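Local coordinates for delta-aminolevulinic acid dehydratase (Toxoplasma gondii ME49, PDB 3OBK), which catalyses the condensation of two molecules of 5-aminolevulinic acid into porphobilinogen, the pyrrole building block of haem and other tetrapyrroles, at the interface of chains A and B. Numbering follows the deposited sequence. Chains: chain A/B, Delta-aminolevulinic acid dehydratase.

The interface of chains A and B. Residues chain A 21-24, 27; chain B 185, 187, 248, 251-252.
A:Arg27 meets B:Glu248 and B:Glu252 at the tip of its extended side chain, a worked example of one guanidinium tying two acids of a neighbouring subunit together. B:Glu248 is gripped side-on, NE and NH2 converging on the one carboxylate oxygen OE2, with NH2 at 2.7 Å. Both donors approach that oxygen from the same face of its carboxylate, and both bonds are bent. B:Glu252, by contrast, is met tip to tip: its OE2 presents the anti lone pair to A:Arg27 NH2 at 2.8 Å, in a nearly straight bond (173° at H) lying in the guanidinium plane. The two acids reach this shared nitrogen by different routes. B:Glu248 is extended, with CG anti to the backbone N (chi1 -164°), whereas B:Glu252, one helical turn further on, is bent at chi2 (-77°). Two salt bridges to one NH2 would be expected to steady the pair of negative charges.

Earlier in chain A, the side chain of B:Asp187 lies obliquely across A:Arg22, A:Pro23 and A:Arg24, at the start of 3-10 helix 23-27. The syn lone pair of its OD2 accepts the backbone N of A:Arg24 at 3.2 Å, and the same oxygen is linked through a water to NH1 of A:Arg22. The ring of A:Pro23 sits between B:Asp187 and B:Glu252, its CD 3.7 Å from B:Asp187 CG. Its CA lies over one face of the B:Arg251 guanidinium, toward the rim, and NH1 of that group reaches A:Arg22 O through another water.

The chain A residues belong to the N-terminal arm, which lies on helix 247-258 and the B:Met185 loop of chain B's TIM barrel; the dimer two-fold, within the octamer, repeats the contact.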
ATOM      1  N   ALA A  21     -11.852   3.378  25.050  1.00 30.15           N
ATOM      2  CA  ALA A  21     -12.629   3.602  23.839  1.00 28.71           C
ATOM      3  C   ALA A  21     -13.977   2.880  23.973  1.00 27.70           C
ATOM      4  O   ALA A  21     -14.018   1.763  24.492  1.00 28.52           O
ATOM      5  CB  ALA A  21     -11.855   3.133  22.592  1.00 27.14           C
ATOM      6  N   ARG A  22     -15.052   3.537  23.516  1.00 25.91           N
ATOM      7  CA  ARG A  22     -16.433   3.046  23.605  1.00 24.56           C
ATOM      8  C   ARG A  22     -17.198   3.526  22.360  1.00 23.16           C
ATOM      9  O   ARG A  22     -17.660   4.666  22.325  1.00 22.16           O
ATOM     10  CB  ARG A  22     -17.126   3.618  24.854  1.00 25.17           C
ATOM     11  CG  ARG A  22     -16.657   3.077  26.197  1.00 25.84           C
ATOM     12  CD  ARG A  22     -17.478   3.647  27.356  1.00 25.80           C
ATOM     13  NE  ARG A  22     -16.995   3.188  28.668  1.00 26.13           N
ATOM     14  CZ  ARG A  22     -17.477   2.156  29.361  1.00 26.93           C
ATOM     15  NH1 ARG A  22     -18.478   1.417  28.898  1.00 27.37           N
ATOM     16  NH2 ARG A  22     -16.938   1.839  30.539  1.00 29.05           N
ATOM     17  N   PRO A  23     -17.265   2.687  21.307  1.00 22.41           N
ATOM     18  CA  PRO A  23     -17.943   3.049  20.039  1.00 21.37           C
ATOM     19  C   PRO A  23     -19.412   3.427  20.193  1.00 20.86           C
ATOM     20  O   PRO A  23     -19.936   4.192  19.380  1.00 19.32           O
ATOM     21  CB  PRO A  23     -17.805   1.782  19.189  1.00 20.90           C
ATOM     22  CG  PRO A  23     -16.493   1.216  19.642  1.00 21.84           C
ATOM     23  CD  PRO A  23     -16.383   1.519  21.125  1.00 22.45           C
ATOM     24  N   ARG A  24     -20.056   2.891  21.228  1.00 20.86           N
ATOM     25  CA  ARG A  24     -21.457   3.227  21.512  1.00 20.56           C
ATOM     26  C   ARG A  24     -21.704   4.714  21.766  1.00 20.12           C
ATOM     27  O   ARG A  24     -22.814   5.184  21.550  1.00 19.28           O
ATOM     28  CB  ARG A  24     -21.987   2.425  22.706  1.00 21.20           C
ATOM     29  CG  ARG A  24     -22.277   0.959  22.380  1.00 20.80           C
ATOM     30  CD  ARG A  24     -22.972   0.247  23.559  1.00 21.87           C
ATOM     31  NE  ARG A  24     -24.270   0.856  23.866  1.00 21.98           N
ATOM     32  CZ  ARG A  24     -24.949   0.719  25.006  1.00 22.76           C
ATOM     33  NH1 ARG A  24     -26.112   1.345  25.154  1.00 22.99           N
ATOM     34  NH2 ARG A  24     -24.505  -0.039  25.997  1.00 23.33           N
ATOM     35  N   ARG A  27     -23.024   6.466  18.986  1.00 18.25           N
ATOM     36  CA  ARG A  27     -24.383   6.023  18.645  1.00 18.38           C
ATOM     37  C   ARG A  27     -25.478   6.554  19.603  1.00 18.69           C
ATOM     38  O   ARG A  27     -26.648   6.330  19.370  1.00 18.89           O
ATOM     39  CB  ARG A  27     -24.445   4.481  18.601  1.00 18.58           C
ATOM     40  CG  ARG A  27     -23.361   3.820  17.793  1.00 17.96           C
ATOM     41  CD  ARG A  27     -23.540   2.276  17.615  1.00 18.25           C
ATOM     42  NE  ARG A  27     -22.294   1.802  17.026  1.00 18.32           N
ATOM     43  CZ  ARG A  27     -21.419   0.955  17.568  1.00 19.01           C
ATOM     44  NH1 ARG A  27     -21.673   0.305  18.682  1.00 19.56           N
ATOM     45  NH2 ARG A  27     -20.281   0.722  16.931  1.00 20.20           N
TER
ATOM     46  N   MET B 185     -23.620  -6.465  21.066  1.00 22.63           N
ATOM     47  CA  MET B 185     -22.933  -5.215  20.693  1.00 22.51           C
ATOM     48  C   MET B 185     -22.750  -4.223  21.849  1.00 23.07           C
ATOM     49  O   MET B 185     -22.832  -3.010  21.639  1.00 23.13           O
ATOM     50  CB  MET B 185     -23.682  -4.556  19.538  1.00 22.03           C
ATOM     51  CG  MET B 185     -23.527  -5.316  18.208  1.00 22.23           C
ATOM     52  SD  MET B 185     -21.888  -5.050  17.489  1.00 23.50           S
ATOM     53  CE  MET B 185     -22.043  -3.349  16.981  1.00 22.02           C
ATOM     54  N   ASP B 187     -20.034  -2.564  24.509  1.00 23.79           N
ATOM     55  CA  ASP B 187     -18.626  -2.283  24.331  1.00 23.98           C
ATOM     56  C   ASP B 187     -17.856  -3.148  25.324  1.00 24.42           C
ATOM     57  O   ASP B 187     -18.233  -3.246  26.517  1.00 25.05           O
ATOM     58  CB  ASP B 187     -18.288  -0.797  24.542  1.00 24.31           C
ATOM     59  CG  ASP B 187     -18.876   0.123  23.460  1.00 24.42           C
ATOM     60  OD1 ASP B 187     -19.103  -0.318  22.297  1.00 24.78           O
ATOM     61  OD2 ASP B 187     -19.088   1.320  23.782  1.00 25.62           O
ATOM     62  N   GLU B 248     -16.540   2.728  10.704  1.00 18.69           N
ATOM     63  CA  GLU B 248     -16.774   2.284  12.047  1.00 19.44           C
ATOM     64  C   GLU B 248     -16.580   0.777  12.248  1.00 19.38           C
ATOM     65  O   GLU B 248     -16.205   0.346  13.322  1.00 19.55           O
ATOM     66  CB  GLU B 248     -18.215   2.634  12.392  1.00 19.86           C
ATOM     67  CG  GLU B 248     -18.535   2.584  13.835  1.00 20.45           C
ATOM     68  CD  GLU B 248     -19.993   2.927  14.087  1.00 23.03           C
ATOM     69  OE1 GLU B 248     -20.725   3.213  13.096  1.00 21.69           O
ATOM     70  OE2 GLU B 248     -20.390   2.903  15.289  1.00 25.62           O
ATOM     71  N   ARG B 251     -13.133  -0.268  13.227  1.00 21.62           N
ATOM     72  CA  ARG B 251     -12.959   0.078  14.630  1.00 22.03           C
ATOM     73  C   ARG B 251     -13.451  -1.058  15.538  1.00 21.42           C
ATOM     74  O   ARG B 251     -12.839  -1.379  16.563  1.00 22.46           O
ATOM     75  CB  ARG B 251     -13.771   1.350  14.918  1.00 22.43           C
ATOM     76  CG  ARG B 251     -13.270   2.184  16.010  1.00 24.11           C
ATOM     77  CD  ARG B 251     -14.271   3.316  16.413  1.00 24.76           C
ATOM     78  NE  ARG B 251     -13.908   3.777  17.753  1.00 25.25           N
ATOM     79  CZ  ARG B 251     -14.570   4.670  18.474  1.00 27.15           C
ATOM     80  NH1 ARG B 251     -15.672   5.264  18.012  1.00 26.59           N
ATOM     81  NH2 ARG B 251     -14.099   4.988  19.679  1.00 29.63           N
ATOM     82  N   GLU B 252     -14.575  -1.648  15.174  1.00 19.80           N
ATOM     83  CA  GLU B 252     -15.135  -2.711  15.973  1.00 19.53           C
ATOM     84  C   GLU B 252     -14.319  -3.973  15.780  1.00 19.24           C
ATOM     85  O   GLU B 252     -14.028  -4.701  16.749  1.00 20.08           O
ATOM     86  CB  GLU B 252     -16.587  -2.944  15.580  1.00 19.36           C
ATOM     87  CG  GLU B 252     -17.523  -1.879  16.049  1.00 19.79           C
ATOM     88  CD  GLU B 252     -17.831  -2.018  17.530  1.00 22.57           C
ATOM     89  OE1 GLU B 252     -17.333  -2.974  18.178  1.00 22.71           O
ATOM     90  OE2 GLU B 252     -18.569  -1.167  18.064  1.00 24.62           O
TER
HETATM   91  O   HOH W   1     -23.245   3.162  14.214  1.00  2.00           O
HETATM   92  O   HOH W   2     -19.788   1.765  26.347  1.00  2.55           O
HETATM   93  O   HOH W   3     -16.973   6.218  20.042  1.00 13.32           O